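Local coordinates for protein solute carrier family 15 member 1 (PDB 5A9D) that couples proton movement to the uptake of di- and other small peptides across the membrane of intestinal cells, its extracellular domain being the part crystallised, at residues F154-V168 / C176-N188. Numbering follows the deposited sequence. Where two conformers were deposited one is given.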
loop_
_atom_site.group_PDB
_atom_site.type_symbol
_atom_site.label_atom_id
_atom_site.label_comp_id
_atom_site.label_asym_id
_atom_site.label_seq_id
_atom_site.Cartn_x
_atom_site.Cartn_y
_atom_site.Cartn_z
ATOM N N PHE A 154 24.391 -6.959 10.057
ATOM C CA PHE A 154 23.485 -7.416 11.100
ATOM C C PHE A 154 22.990 -8.792 10.775
ATOM O O PHE A 154 23.180 -9.265 9.662
ATOM C CB PHE A 154 22.291 -6.439 11.245
ATOM C CG PHE A 154 22.683 -5.034 11.630
ATOM C CD1 PHE A 154 23.000 -4.096 10.659
ATOM C CD2 PHE A 154 22.764 -4.658 12.970
ATOM C CE1 PHE A 154 23.400 -2.806 11.019
ATOM C CE2 PHE A 154 23.165 -3.372 13.324
ATOM C CZ PHE A 154 23.469 -2.452 12.345
ATOM N N LYS A 155 22.351 -9.434 11.745
ATOM C CA LYS A 155 21.793 -10.768 11.584
ATOM C C LYS A 155 20.393 -10.787 12.181
ATOM O O LYS A 155 20.176 -10.282 13.283
ATOM C CB LYS A 155 22.679 -11.833 12.275
ATOM C CG LYS A 155 23.882 -12.260 11.447
ATOM C CD LYS A 155 24.660 -13.412 12.101
ATOM C CE LYS A 155 25.690 -12.966 13.110
ATOM N NZ LYS A 155 26.362 -14.126 13.766
ATOM N N SER A 156 19.452 -11.396 11.460
ATOM C CA SER A 156 18.092 -11.558 11.957
ATOM C C SER A 156 18.124 -12.692 12.965
ATOM O O SER A 156 19.092 -13.462 12.983
ATOM C CB SER A 156 17.147 -11.898 10.810
ATOM O OG SER A 156 17.186 -13.275 10.476
ATOM N N SER A 157 17.075 -12.826 13.797
ATOM C CA SER A 157 17.029 -13.962 14.697
ATOM C C SER A 157 16.627 -15.226 13.885
ATOM O O SER A 157 16.421 -15.144 12.662
ATOM C CB SER A 157 16.063 -13.702 15.847
ATOM O OG SER A 157 14.738 -13.560 15.372
ATOM N N ASN A 158 16.510 -16.378 14.559
ATOM C CA ASN A 158 16.105 -17.611 13.913
ATOM C C ASN A 158 14.625 -17.573 13.562
ATOM O O ASN A 158 13.789 -18.068 14.321
ATOM C CB ASN A 158 16.451 -18.839 14.763
ATOM C CG ASN A 158 16.269 -20.173 14.047
ATOM O OD1 ASN A 158 16.596 -21.234 14.583
ATOM N ND2 ASN A 158 15.743 -20.167 12.833
ATOM N N LEU A 159 14.338 -17.008 12.388
ATOM C CA LEU A 159 13.042 -16.844 11.742
ATOM C C LEU A 159 12.239 -18.144 11.823
ATOM O O LEU A 159 12.679 -19.168 11.272
ATOM C CB LEU A 159 13.308 -16.546 10.249
ATOM C CG LEU A 159 13.206 -15.110 9.701
ATOM C CD1 LEU A 159 13.877 -14.085 10.619
ATOM C CD2 LEU A 159 13.760 -15.046 8.285
ATOM N N ASP A 160 11.075 -18.113 12.511
ATOM C CA ASP A 160 10.191 -19.279 12.615
ATOM C C ASP A 160 9.574 -19.634 11.235
ATOM O O ASP A 160 10.200 -19.387 10.219
ATOM C CB ASP A 160 9.125 -19.068 13.710
ATOM C CG ASP A 160 9.672 -18.910 15.130
ATOM O OD1 ASP A 160 10.606 -19.668 15.504
ATOM O OD2 ASP A 160 9.129 -18.063 15.887
ATOM N N PHE A 161 8.406 -20.271 11.192
ATOM C CA PHE A 161 7.743 -20.682 9.957
ATOM C C PHE A 161 6.470 -19.861 9.785
ATOM O O PHE A 161 5.628 -19.838 10.674
ATOM C CB PHE A 161 7.409 -22.190 10.021
ATOM C CG PHE A 161 6.666 -22.771 8.836
ATOM C CD1 PHE A 161 5.287 -22.604 8.705
ATOM C CD2 PHE A 161 7.331 -23.539 7.885
ATOM C CE1 PHE A 161 4.601 -23.148 7.619
ATOM C CE2 PHE A 161 6.632 -24.128 6.828
ATOM C CZ PHE A 161 5.272 -23.919 6.701
ATOM N N GLY A 162 6.355 -19.181 8.645
ATOM C CA GLY A 162 5.195 -18.374 8.285
ATOM C C GLY A 162 4.977 -17.134 9.133
ATOM O O GLY A 162 3.866 -16.614 9.167
ATOM N N SER A 163 5.999 -16.644 9.813
ATOM C CA SER A 163 5.842 -15.487 10.702
ATOM C C SER A 163 5.978 -14.128 9.975
ATOM O O SER A 163 6.119 -14.060 8.740
ATOM C CB SER A 163 6.819 -15.586 11.867
ATOM O OG SER A 163 6.652 -16.814 12.552
ATOM N N ALA A 164 5.813 -13.053 10.724
ATOM C CA ALA A 164 5.975 -11.703 10.199
ATOM C C ALA A 164 6.626 -10.894 11.286
ATOM O O ALA A 164 6.292 -11.080 12.455
ATOM C CB ALA A 164 4.643 -11.103 9.801
ATOM N N TYR A 165 7.616 -10.078 10.919
ATOM C CA TYR A 165 8.386 -9.277 11.867
ATOM C C TYR A 165 8.591 -7.872 11.355
ATOM O O TYR A 165 8.655 -7.646 10.149
ATOM C CB TYR A 165 9.770 -9.908 12.149
ATOM C CG TYR A 165 9.731 -11.352 12.607
ATOM C CD1 TYR A 165 9.595 -11.672 13.953
ATOM C CD2 TYR A 165 9.832 -12.397 11.693
ATOM C CE1 TYR A 165 9.538 -12.997 14.377
ATOM C CE2 TYR A 165 9.802 -13.722 12.105
ATOM C CZ TYR A 165 9.646 -14.016 13.448
ATOM O OH TYR A 165 9.609 -15.329 13.840
ATOM N N THR A 166 8.730 -6.934 12.301
ATOM C CA THR A 166 9.029 -5.532 12.065
ATOM C C THR A 166 10.356 -5.299 12.762
ATOM O O THR A 166 10.496 -5.553 13.955
ATOM C CB THR A 166 7.934 -4.627 12.617
ATOM O OG1 THR A 166 6.747 -4.840 11.884
ATOM C CG2 THR A 166 8.278 -3.155 12.485
ATOM N N TYR A 167 11.326 -4.875 11.999
ATOM C CA TYR A 167 12.660 -4.575 12.516
ATOM C C TYR A 167 12.775 -3.062 12.618
ATOM O O TYR A 167 12.629 -2.367 11.611
ATOM C CB TYR A 167 13.700 -5.204 11.560
ATOM C CG TYR A 167 13.879 -6.703 11.730
ATOM C CD1 TYR A 167 12.827 -7.514 12.153
ATOM C CD2 TYR A 167 15.118 -7.303 11.537
ATOM C CE1 TYR A 167 13.011 -8.884 12.384
ATOM C CE2 TYR A 167 15.312 -8.669 11.770
ATOM C CZ TYR A 167 14.253 -9.457 12.177
ATOM O OH TYR A 167 14.446 -10.804 12.382
ATOM N N VAL A 168 12.869 -2.540 13.851
ATOM C CA VAL A 168 12.929 -1.086 14.086
ATOM C C VAL A 168 14.389 -0.672 14.185
ATOM O O VAL A 168 15.095 -1.137 15.060
ATOM C CB VAL A 168 12.093 -0.648 15.334
ATOM C CG1 VAL A 168 12.304 0.830 15.653
ATOM C CG2 VAL A 168 10.605 -0.943 15.144
ATOM N N CYS A 176 26.043 4.588 17.044
ATOM C CA CYS A 176 25.916 3.779 15.833
ATOM C C CYS A 176 24.498 3.197 15.681
ATOM O O CYS A 176 23.559 3.757 16.249
ATOM C CB CYS A 176 27.008 2.717 15.760
ATOM S SG CYS A 176 28.643 3.382 15.344
ATOM N N LEU A 177 24.328 2.125 14.902
ATOM C CA LEU A 177 23.023 1.520 14.647
ATOM C C LEU A 177 22.729 0.328 15.493
ATOM O O LEU A 177 23.620 -0.449 15.818
ATOM C CB LEU A 177 22.840 1.127 13.167
ATOM C CG LEU A 177 22.755 2.248 12.169
ATOM C CD1 LEU A 177 22.499 1.705 10.835
ATOM C CD2 LEU A 177 21.669 3.222 12.524
ATOM N N GLU A 178 21.441 0.140 15.769
ATOM C CA GLU A 178 20.887 -0.939 16.573
ATOM C C GLU A 178 19.527 -1.280 15.942
ATOM O O GLU A 178 18.831 -0.389 15.449
ATOM C CB GLU A 178 20.685 -0.383 17.990
ATOM C CG GLU A 178 20.254 -1.366 19.032
ATOM C CD GLU A 178 20.459 -0.785 20.408
ATOM O OE1 GLU A 178 19.588 -0.009 20.856
ATOM O OE2 GLU A 178 21.515 -1.069 21.019
ATOM N N VAL A 179 19.132 -2.547 16.005
ATOM C CA VAL A 179 17.861 -3.012 15.485
ATOM C C VAL A 179 17.068 -3.767 16.570
ATOM O O VAL A 179 17.583 -4.713 17.156
ATOM C CB VAL A 179 18.047 -3.859 14.187
ATOM C CG1 VAL A 179 16.694 -4.249 13.595
ATOM C CG2 VAL A 179 18.882 -3.110 13.143
ATOM N N LYS A 180 15.803 -3.373 16.796
ATOM C CA LYS A 180 14.911 -4.071 17.715
ATOM C C LYS A 180 13.873 -4.842 16.895
ATOM O O LYS A 180 13.225 -4.271 16.020
ATOM C CB LYS A 180 14.248 -3.101 18.720
ATOM C CG LYS A 180 13.466 -3.861 19.806
ATOM C CD LYS A 180 13.343 -3.092 21.114
ATOM C CE LYS A 180 12.517 -3.840 22.132
ATOM N NZ LYS A 180 12.300 -3.015 23.339
ATOM N N GLU A 181 13.715 -6.123 17.168
ATOM C CA GLU A 181 12.779 -6.984 16.428
ATOM C C GLU A 181 11.440 -7.117 17.142
ATOM O O GLU A 181 11.395 -7.353 18.345
ATOM C CB GLU A 181 13.371 -8.400 16.252
ATOM C CG GLU A 181 14.748 -8.408 15.629
ATOM C CD GLU A 181 15.340 -9.780 15.425
ATOM O OE1 GLU A 181 14.586 -10.774 15.536
ATOM O OE2 GLU A 181 16.566 -9.860 15.179
ATOM N N PHE A 182 10.358 -7.046 16.382
ATOM C CA PHE A 182 9.014 -7.206 16.938
ATOM C C PHE A 182 8.301 -8.244 16.108
ATOM O O PHE A 182 8.379 -8.208 14.882
ATOM C CB PHE A 182 8.241 -5.866 16.872
ATOM C CG PHE A 182 8.812 -4.790 17.759
ATOM C CD1 PHE A 182 8.415 -4.677 19.086
ATOM C CD2 PHE A 182 9.750 -3.887 17.271
ATOM C CE1 PHE A 182 8.965 -3.695 19.912
ATOM C CE2 PHE A 182 10.311 -2.916 18.111
ATOM C CZ PHE A 182 9.912 -2.823 19.425
ATOM N N GLU A 183 7.598 -9.160 16.736
ATOM C CA GLU A 183 6.846 -10.110 15.941
ATOM C C GLU A 183 5.493 -9.483 15.659
ATOM O O GLU A 183 4.922 -8.825 16.527
ATOM C CB GLU A 183 6.656 -11.447 16.679
ATOM C CG GLU A 183 6.321 -12.577 15.699
ATOM C CD GLU A 183 6.250 -13.997 16.236
ATOM O OE1 GLU A 183 7.064 -14.358 17.118
ATOM O OE2 GLU A 183 5.396 -14.765 15.739
ATOM N N ASP A 184 5.010 -9.609 14.442
ATOM C CA ASP A 184 3.673 -9.123 14.131
ATOM C C ASP A 184 2.852 -10.353 13.808
ATOM O O ASP A 184 3.434 -11.396 13.469
ATOM C CB ASP A 184 3.678 -8.289 12.831
ATOM C CG ASP A 184 4.588 -7.098 12.798
ATOM O OD1 ASP A 184 4.405 -6.192 13.626
ATOM O OD2 ASP A 184 5.402 -7.013 11.867
ATOM N N ILE A 185 1.513 -10.227 13.829
ATOM C CA ILE A 185 0.610 -11.288 13.380
ATOM C C ILE A 185 0.820 -11.325 11.827
ATOM O O ILE A 185 0.956 -10.249 11.235
ATOM C CB ILE A 185 -0.859 -10.992 13.833
ATOM C CG1 ILE A 185 -0.976 -11.069 15.382
ATOM C CG2 ILE A 185 -1.863 -11.941 13.159
ATOM C CD1 ILE A 185 -2.148 -10.290 16.045
ATOM N N PRO A 186 0.989 -12.504 11.172
ATOM C CA PRO A 186 1.276 -12.502 9.711
ATOM C C PRO A 186 0.335 -11.701 8.817
ATOM O O PRO A 186 -0.870 -11.763 9.055
ATOM C CB PRO A 186 1.264 -13.984 9.331
ATOM C CG PRO A 186 1.508 -14.717 10.607
ATOM C CD PRO A 186 0.919 -13.887 11.697
ATOM N N PRO A 187 0.857 -10.916 7.827
ATOM C CA PRO A 187 -0.049 -10.136 6.966
ATOM C C PRO A 187 -0.884 -11.030 6.057
ATOM O O PRO A 187 -0.422 -12.095 5.632
ATOM C CB PRO A 187 0.896 -9.233 6.165
ATOM C CG PRO A 187 2.189 -9.973 6.120
ATOM C CD PRO A 187 2.271 -10.728 7.426
ATOM N N ASN A 188 -2.123 -10.604 5.793
ATOM C CA ASN A 188 -3.048 -11.277 4.892
ATOM C C ASN A 188 -2.933 -10.636 3.515
ATOM O O ASN A 188 -2.964 -11.357 2.513
ATOM C CB ASN A 188 -4.477 -11.163 5.404
ATOM C CG ASN A 188 -4.751 -11.991 6.637
ATOM O OD1 ASN A 188 -4.283 -13.122 6.797
ATOM N ND2 ASN A 188 -5.559 -11.466 7.526
HETATM O O HOH W 1 18.303 -8.144 13.692
HETATM O O HOH W 2 4.445 -13.938 13.339
#
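Tyr167 and Glu181 run side by side and point the same way: the Glu181 CG methylene sits over one ring face of Tyr167, 3.8 Å from the centroid, a CH-pi contact. The carboxylate stacks at 14° to the ring plane. Beyond CG the Glu181 chain is extended (chi2 -179°), which lays its carboxylate over the CZ–OH end of the ring, within reach of Ser157, whose OG donates to the syn lone pair of Glu181 OE1 at 2.8 Å. A water links Glu181 OE2 to Lys155 O. A serine in place of Tyr167 would probably leave the aliphatic part of Glu181 without its flat support and its carboxylate freer to swing from Ser157. The strands behind these side chains form an antiparallel hairpin at the edge of a mixed sheet in this immunoglobulin-like domain, evidenced by the reciprocal Val168–Lys180 pair, Val168 N to Lys180 O (2.8 Å, 171°) and Lys180 N back to Val168 O. The segment before the hairpin returns from the opposing sheet, where Phe154 lays one face under Val179 CG2 at 4.2 Å from its CD2. On the sheet face bearing Thr166, Thr166 OG1 donates a hydrogen bond to the syn lone pair of Asp184 OD2 at 2.6 Å, their side chains crossing nearly perpendicularly; Tyr129 OH of the same chain hydrogen-bonds OD2, and Lys8 of the second subunit forms a salt bridge with OD1. Farther along this face, Val168 CG2 packs 3.6 Å from Phe182 CE2.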